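Local coordinates for protein internalin (PDB 4FMZ) that is an internalin-family leucine-rich-repeat protein that probably takes part in adhesion of Listeria monocytogenes to host cells and in their invasion, at residues L115-E119 with D120-D124; L160-T163 with E164-V167; L71-G75 with N76-D80. All coordinates share one frame; numbering follows the deposited sequence.

Contact 1 (L115-E119 with D120-D124); sequences LYLNE and DNISD
Leu-117 and Ile-122 make the dense part of this local contact, their side chains meeting at about a right angle. The terminal methyl CD1 of Ile-122 does all the touching from its side: it lies 3.7 Å from CB of Leu-117 and 3.8 Å from CD2 of the same leucine, and so rests against the flank of the leucine chain as well as its branch. With Ile-122 CG1 set beside its own backbone N (chi1 -56°), the ethyl arm is carried back toward the strand end. Ile-95 of the preceding coil packs on Leu-117 too, so the apolar cluster continues along the protein.

Asp-120 closes the turn. Its OD2 stands 3.3 Å from Leu-117 O, but both are acceptors, and the pair is a close approach without a bond between them. Leu-117 O accepts from Asn-142 ND2; the other carboxylate oxygen, Asp-120 OD1, receives weak bonds from the backbone N atoms of Asn-98 and Ile-100.

The backbone from Leu-117 to Asp-120 is a type II beta turn, with Glu-119 at positive phi (61°). It follows strand 114-116 and leads the chain from the strand face into the connecting side of a leucine-rich repeat coil, where Asn-142 OD1 takes the N-H of Ile-122.

The outer side is looser. Glu-119 is exposed, and its side chain meets the following segment through CB alone, 3.8 Å from Asp-120 N; CB leads off away from the bend, and the extended chain beyond it touches Thr-97 of the preceding coil.

Contact 2 (L160-T163 with E164-V167); sequences LTVT and ESKV
Val-162 has CG1 anti to its backbone N (chi1 -178°), and Val-167 has CG2 beside its own N with CG1 anti to it (chi1 165°); these settings put one methyl of each valine against the other. CG1 of Val-162 and CG2 of Val-167 meet at 3.9 Å, the two side chains crossing at about a right angle. The same Val-162 CG1 also lies 4.0 Å from OG of Ser-165, so one methyl of Val-162 packs against both Val-167 and the serine hydroxyl.

Ser-165 OG accepts from Val-167 N at 3.2 Å. The N-H...O angle of 159° makes this a fairly straight bond, and acceptance from the backbone N two residues on defines an ST turn. OG is also hydrogen-bonded to Asn-187 OD1 of the next coil, whose ND2 donates to Val-162 O: the asparagine thus ties both halves of this leucine-rich-repeat bend.

At the Thr-163/Glu-164 corner, a water spans the two side chains. It lies 2.6 Å from Thr-163 OG1 and donates to Glu-164 OE2 at 3.0 Å. Thr-163 OG1 and Glu-164 OE2 are 4.3 Å apart, too far to bond directly, so their link depends on this one water, while OG1 has a further, weak bond with Ala-141 N of the preceding coil.

Contact 3 (L71-G75 with N76-D80); sequences LNLNG and NQITD
Apolar contact joins Leu-73 to Ile-78, whose side chains cross at about a right angle. The CD1 methyl of Ile-78 sits 3.7 Å from Leu-73 CB and 3.9 Å from Leu-73 CD1, reaching both the root and one branch of the leucine. Both residues are buried.

The hydrogen bond across the turn comes from the Asn-76 side chain: ND2 donates to Leu-73 O at 3.0 Å, with an N-H...O angle of 152°. The acceptor is close to the amide plane of Asn-76, whereas the donor stands above the carbonyl plane of Leu-73, 69° out of it, so the bond does not use a lone-pair direction. CG of Asn-76 lies beside its backbone N (chi1 -71°), which turns the amide back over the bend. That amide also links to the preceding coil: ND2 to Val-51 O, OD1 to the N-H of Val-56. Leu-73 O in turn accepts from Asn-98 ND2 of the following coil. This is the asparagine ladder of a leucine-rich-repeat solenoid, in which an asparagine at the bend that follows the strand bonds, in many repeats, to backbone groups of the neighbouring coil.

Within the strand-end segment, Asn-72 OD1 grips two donors of Asn-74. The backbone N of Asn-74 approaches Asn-72 OD1 at 3.0 Å, nearly in line with the side-chain C=O, and forms an Asx turn; ND2 of Asn-74 comes to the same Asn-72 oxygen at 2.8 Å from above the carbonyl plane.

Along the chain contact 3 comes first, then contact 1, then contact 2, each at the exit of a short parallel strand: 70-72, 114-116 and 159-161. Between them lie strands 92-94 and 136-138, so each contact is two coils from the next. The centres of contacts 3 and 1 are about 11 Å apart, those of 1 and 2 about 10 Å, and those of 3 and 2 about 20 Å; no two touch. They are equivalent bends of one leucine-rich-repeat solenoid. Asn-98 reaches two of them: its side chain bonds Leu-73 O and Ile-78 N, its backbone N, weakly, Asp-120. Between contacts 1 and 2, Ala-141 bonds Thr-163 weakly and His-143 bonds Glu-164.

Contact 1 (L115-E119 with D120-D124)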
loop_
_atom_site.group_PDB
_atom_site.type_symbol
_atom_site.label_atom_id
_atom_site.label_comp_id
_atom_site.label_asym_id
_atom_site.label_seq_id
_atom_site.Cartn_x
_atom_site.Cartn_y
_atom_site.Cartn_z
ATOM N N LEU A 115 -0.238 -10.287 -7.647
ATOM C CA LEU A 115 1.195 -10.307 -7.923
ATOM C C LEU A 115 1.942 -9.318 -7.038
ATOM O O LEU A 115 1.696 -8.111 -7.134
ATOM C CB LEU A 115 1.439 -10.003 -9.416
ATOM C CG LEU A 115 2.888 -9.802 -9.880
ATOM C CD1 LEU A 115 3.709 -11.114 -9.800
ATOM C CD2 LEU A 115 2.901 -9.262 -11.277
ATOM N N TYR A 116 2.840 -9.828 -6.152
ATOM C CA TYR A 116 3.649 -8.957 -5.275
ATOM C C TYR A 116 5.101 -9.052 -5.696
ATOM O O TYR A 116 5.669 -10.145 -5.770
ATOM C CB TYR A 116 3.521 -9.276 -3.766
ATOM C CG TYR A 116 2.132 -9.281 -3.159
ATOM C CD1 TYR A 116 1.034 -8.797 -3.865
ATOM C CD2 TYR A 116 1.917 -9.762 -1.873
ATOM C CE1 TYR A 116 -0.250 -8.839 -3.324
ATOM C CE2 TYR A 116 0.639 -9.804 -1.319
ATOM C CZ TYR A 116 -0.441 -9.337 -2.048
ATOM O OH TYR A 116 -1.711 -9.419 -1.539
ATOM N N LEU A 117 5.674 -7.898 -5.999
ATOM C CA LEU A 117 7.050 -7.718 -6.444
ATOM C C LEU A 117 7.730 -6.678 -5.568
ATOM O O LEU A 117 8.703 -6.041 -5.985
ATOM C CB LEU A 117 7.038 -7.265 -7.915
ATOM C CG LEU A 117 6.607 -8.312 -8.939
ATOM C CD1 LEU A 117 6.204 -7.651 -10.233
ATOM C CD2 LEU A 117 7.709 -9.325 -9.174
ATOM N N ASN A 118 7.201 -6.499 -4.355
ATOM C CA ASN A 118 7.699 -5.514 -3.389
ATOM C C ASN A 118 9.122 -5.817 -2.950
ATOM O O ASN A 118 9.481 -6.978 -2.753
ATOM C CB ASN A 118 6.788 -5.433 -2.154
ATOM C CG ASN A 118 6.624 -6.761 -1.448
ATOM O OD1 ASN A 118 6.033 -7.703 -1.977
ATOM N ND2 ASN A 118 7.204 -6.895 -0.274
ATOM N N GLU A 119 9.931 -4.758 -2.806
ATOM C CA GLU A 119 11.326 -4.820 -2.365
ATOM C C GLU A 119 12.218 -5.666 -3.312
ATOM O O GLU A 119 13.165 -6.312 -2.871
ATOM C CB GLU A 119 11.445 -5.294 -0.897
ATOM C CG GLU A 119 10.868 -4.282 0.080
ATOM C CD GLU A 119 10.622 -4.776 1.491
ATOM O OE1 GLU A 119 11.599 -4.832 2.274
ATOM O OE2 GLU A 119 9.449 -5.063 1.828
ATOM N N ASP A 120 11.926 -5.616 -4.615
ATOM C CA ASP A 120 12.763 -6.218 -5.640
ATOM C C ASP A 120 13.546 -5.058 -6.274
ATOM O O ASP A 120 13.587 -3.987 -5.668
ATOM C CB ASP A 120 11.900 -7.016 -6.644
ATOM C CG ASP A 120 11.569 -8.420 -6.159
ATOM O OD1 ASP A 120 12.472 -9.097 -5.656
ATOM O OD2 ASP A 120 10.412 -8.846 -6.315
ATOM N N ASN A 121 14.173 -5.233 -7.452
ATOM C CA ASN A 121 14.846 -4.096 -8.089
ATOM C C ASN A 121 14.379 -3.972 -9.549
ATOM O O ASN A 121 15.184 -3.980 -10.486
ATOM C CB ASN A 121 16.372 -4.173 -7.969
ATOM C CG ASN A 121 17.066 -2.871 -8.330
ATOM O OD1 ASN A 121 16.469 -1.788 -8.351
ATOM N ND2 ASN A 121 18.336 -2.955 -8.671
ATOM N N ILE A 122 13.062 -3.837 -9.732
ATOM C CA ILE A 122 12.463 -3.756 -11.060
ATOM C C ILE A 122 12.337 -2.284 -11.493
ATOM O O ILE A 122 11.873 -1.444 -10.724
ATOM C CB ILE A 122 11.093 -4.496 -11.093
ATOM C CG1 ILE A 122 11.230 -5.976 -10.640
ATOM C CG2 ILE A 122 10.449 -4.429 -12.491
ATOM C CD1 ILE A 122 10.059 -6.455 -9.864
ATOM N N SER A 123 12.741 -1.992 -12.735
ATOM C CA SER A 123 12.650 -0.665 -13.327
ATOM C C SER A 123 11.811 -0.710 -14.607
ATOM O O SER A 123 11.254 0.309 -14.994
ATOM C CB SER A 123 14.038 -0.102 -13.610
ATOM O OG SER A 123 14.767 -0.963 -14.469
ATOM N N ASP A 124 11.706 -1.889 -15.247
ATOM C CA ASP A 124 10.923 -2.088 -16.462
ATOM C C ASP A 124 9.749 -3.041 -16.181
ATOM O O ASP A 124 9.949 -4.252 -16.047
ATOM C CB ASP A 124 11.829 -2.628 -17.592
ATOM C CG ASP A 124 11.149 -2.868 -18.929
ATOM O OD1 ASP A 124 9.951 -2.534 -19.060
ATOM O OD2 ASP A 124 11.818 -3.382 -19.846
#

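Contact 2 (L160-T163 with E164-V167)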
loop_
_atom_site.group_PDB
_atom_site.type_symbol
_atom_site.label_atom_id
_atom_site.label_comp_id
_atom_site.label_asym_id
_atom_site.label_seq_id
_atom_site.Cartn_x
_atom_site.Cartn_y
_atom_site.Cartn_z
ATOM N N LEU A 160 -3.586 -1.397 -5.369
ATOM C CA LEU A 160 -2.295 -1.032 -5.949
ATOM C C LEU A 160 -1.380 -0.331 -4.947
ATOM O O LEU A 160 -1.789 0.648 -4.325
ATOM C CB LEU A 160 -2.472 -0.131 -7.179
ATOM C CG LEU A 160 -1.186 0.347 -7.897
ATOM C CD1 LEU A 160 -0.346 -0.844 -8.434
ATOM C CD2 LEU A 160 -1.522 1.338 -9.004
ATOM N N THR A 161 -0.115 -0.798 -4.866
ATOM C CA THR A 161 0.936 -0.186 -4.046
ATOM C C THR A 161 2.156 0.099 -4.920
ATOM O O THR A 161 2.717 -0.825 -5.510
ATOM C CB THR A 161 1.318 -1.088 -2.861
ATOM O OG1 THR A 161 0.152 -1.367 -2.090
ATOM C CG2 THR A 161 2.419 -0.470 -1.969
ATOM N N VAL A 162 2.556 1.372 -5.001
ATOM C CA VAL A 162 3.770 1.816 -5.699
ATOM C C VAL A 162 4.424 2.796 -4.730
ATOM O O VAL A 162 3.884 3.875 -4.515
ATOM C CB VAL A 162 3.556 2.418 -7.119
ATOM C CG1 VAL A 162 4.898 2.791 -7.754
ATOM C CG2 VAL A 162 2.776 1.472 -8.036
ATOM N N THR A 163 5.510 2.394 -4.070
ATOM C CA THR A 163 6.145 3.253 -3.063
ATOM C C THR A 163 7.653 3.338 -3.195
ATOM O O THR A 163 8.269 2.457 -3.796
ATOM C CB THR A 163 5.829 2.737 -1.633
ATOM O OG1 THR A 163 6.373 1.424 -1.486
ATOM C CG2 THR A 163 4.328 2.739 -1.300
ATOM N N GLU A 164 8.255 4.374 -2.556
ATOM C CA GLU A 164 9.707 4.594 -2.435
ATOM C C GLU A 164 10.437 4.537 -3.782
ATOM O O GLU A 164 11.563 4.029 -3.858
ATOM C CB GLU A 164 10.309 3.547 -1.483
ATOM C CG GLU A 164 9.764 3.619 -0.072
ATOM C CD GLU A 164 10.341 2.538 0.818
ATOM O OE1 GLU A 164 11.580 2.492 0.985
ATOM O OE2 GLU A 164 9.548 1.725 1.335
ATOM N N SER A 165 9.790 5.034 -4.834
ATOM C CA SER A 165 10.321 4.949 -6.190
ATOM C C SER A 165 10.572 6.323 -6.821
ATOM O O SER A 165 10.425 7.356 -6.168
ATOM C CB SER A 165 9.348 4.156 -7.062
ATOM O OG SER A 165 8.195 4.935 -7.330
ATOM N N LYS A 166 10.938 6.316 -8.110
ATOM C CA LYS A 166 11.200 7.524 -8.887
ATOM C C LYS A 166 9.930 7.941 -9.669
ATOM O O LYS A 166 10.007 8.805 -10.548
ATOM C CB LYS A 166 12.406 7.298 -9.821
ATOM C CG LYS A 166 13.720 7.201 -9.056
ATOM C CD LYS A 166 14.925 7.050 -9.962
ATOM C CE LYS A 166 16.166 6.798 -9.133
ATOM N NZ LYS A 166 17.407 6.833 -9.950
ATOM N N VAL A 167 8.751 7.365 -9.300
ATOM C CA VAL A 167 7.459 7.652 -9.943
ATOM C C VAL A 167 7.041 9.110 -9.696
ATOM O O VAL A 167 6.863 9.547 -8.558
ATOM C CB VAL A 167 6.322 6.657 -9.552
ATOM C CG1 VAL A 167 4.929 7.197 -9.926
ATOM C CG2 VAL A 167 6.552 5.294 -10.203
HETATM O O HOH W 1 6.753 0.652 0.953
#

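Contact 3 (L71-G75 with N76-D80)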
loop_
_atom_site.group_PDB
_atom_site.type_symbol
_atom_site.label_atom_id
_atom_site.label_comp_id
_atom_site.label_asym_id
_atom_site.label_seq_id
_atom_site.Cartn_x
_atom_site.Cartn_y
_atom_site.Cartn_z
ATOM N N LEU A 71 1.872 -19.545 -5.673
ATOM C CA LEU A 71 3.289 -19.682 -5.401
ATOM C C LEU A 71 3.782 -18.522 -4.575
ATOM O O LEU A 71 3.668 -17.370 -5.002
ATOM C CB LEU A 71 4.081 -19.788 -6.722
ATOM C CG LEU A 71 5.607 -19.824 -6.582
ATOM C CD1 LEU A 71 6.080 -21.081 -5.855
ATOM C CD2 LEU A 71 6.261 -19.709 -7.924
ATOM N N ASN A 72 4.335 -18.830 -3.390
ATOM C CA ASN A 72 4.886 -17.836 -2.485
ATOM C C ASN A 72 6.387 -18.103 -2.274
ATOM O O ASN A 72 6.770 -19.046 -1.575
ATOM C CB ASN A 72 4.117 -17.824 -1.155
ATOM C CG ASN A 72 4.657 -16.870 -0.121
ATOM O OD1 ASN A 72 5.686 -16.211 -0.295
ATOM N ND2 ASN A 72 3.995 -16.824 1.016
ATOM N N LEU A 73 7.222 -17.243 -2.864
ATOM C CA LEU A 73 8.674 -17.331 -2.744
ATOM C C LEU A 73 9.234 -16.035 -2.136
ATOM O O LEU A 73 10.352 -15.608 -2.459
ATOM C CB LEU A 73 9.320 -17.633 -4.098
ATOM C CG LEU A 73 9.045 -19.017 -4.694
ATOM C CD1 LEU A 73 9.529 -19.082 -6.107
ATOM C CD2 LEU A 73 9.709 -20.141 -3.861
ATOM N N ASN A 74 8.470 -15.461 -1.193
ATOM C CA ASN A 74 8.834 -14.260 -0.429
ATOM C C ASN A 74 10.127 -14.452 0.319
ATOM O O ASN A 74 10.346 -15.539 0.861
ATOM C CB ASN A 74 7.763 -13.979 0.634
ATOM C CG ASN A 74 6.716 -13.002 0.259
ATOM O OD1 ASN A 74 6.990 -11.817 0.064
ATOM N ND2 ASN A 74 5.478 -13.462 0.271
ATOM N N GLY A 75 10.942 -13.402 0.390
ATOM C CA GLY A 75 12.168 -13.398 1.185
ATOM C C GLY A 75 13.230 -14.444 0.897
ATOM O O GLY A 75 13.677 -15.125 1.818
ATOM N N ASN A 76 13.678 -14.562 -0.359
ATOM C CA ASN A 76 14.764 -15.477 -0.724
ATOM C C ASN A 76 15.881 -14.661 -1.417
ATOM O O ASN A 76 16.016 -13.467 -1.128
ATOM C CB ASN A 76 14.242 -16.632 -1.594
ATOM C CG ASN A 76 13.399 -17.604 -0.826
ATOM O OD1 ASN A 76 13.895 -18.332 0.023
ATOM N ND2 ASN A 76 12.106 -17.627 -1.092
ATOM N N GLN A 77 16.659 -15.289 -2.323
ATOM C CA GLN A 77 17.750 -14.628 -3.048
ATOM C C GLN A 77 17.581 -14.880 -4.553
ATOM O O GLN A 77 18.568 -14.994 -5.288
ATOM C CB GLN A 77 19.127 -15.129 -2.543
ATOM C CG GLN A 77 19.382 -14.949 -1.041
ATOM C CD GLN A 77 19.689 -13.522 -0.667
ATOM O OE1 GLN A 77 20.781 -13.013 -0.922
ATOM N NE2 GLN A 77 18.739 -12.853 -0.029
ATOM N N ILE A 78 16.325 -14.964 -5.012
ATOM C CA ILE A 78 15.999 -15.221 -6.412
ATOM C C ILE A 78 16.336 -14.007 -7.277
ATOM O O ILE A 78 15.993 -12.880 -6.923
ATOM C CB ILE A 78 14.515 -15.662 -6.558
ATOM C CG1 ILE A 78 14.240 -16.935 -5.708
ATOM C CG2 ILE A 78 14.141 -15.916 -8.028
ATOM C CD1 ILE A 78 12.803 -17.086 -5.246
ATOM N N THR A 79 17.031 -14.256 -8.407
ATOM C CA THR A 79 17.389 -13.236 -9.397
ATOM C C THR A 79 16.698 -13.551 -10.722
ATOM O O THR A 79 16.061 -12.680 -11.289
ATOM C CB THR A 79 18.910 -13.110 -9.588
ATOM O OG1 THR A 79 19.465 -14.385 -9.885
ATOM C CG2 THR A 79 19.611 -12.507 -8.388
ATOM N N ASP A 80 16.814 -14.795 -11.202
ATOM C CA ASP A 80 16.262 -15.259 -12.472
ATOM C C ASP A 80 14.936 -16.005 -12.270
ATOM O O ASP A 80 14.909 -17.070 -11.650
ATOM C CB ASP A 80 17.299 -16.168 -13.172
ATOM C CG ASP A 80 16.953 -16.614 -14.578
ATOM O OD1 ASP A 80 15.917 -16.169 -15.104
ATOM O OD2 ASP A 80 17.736 -17.395 -15.162
#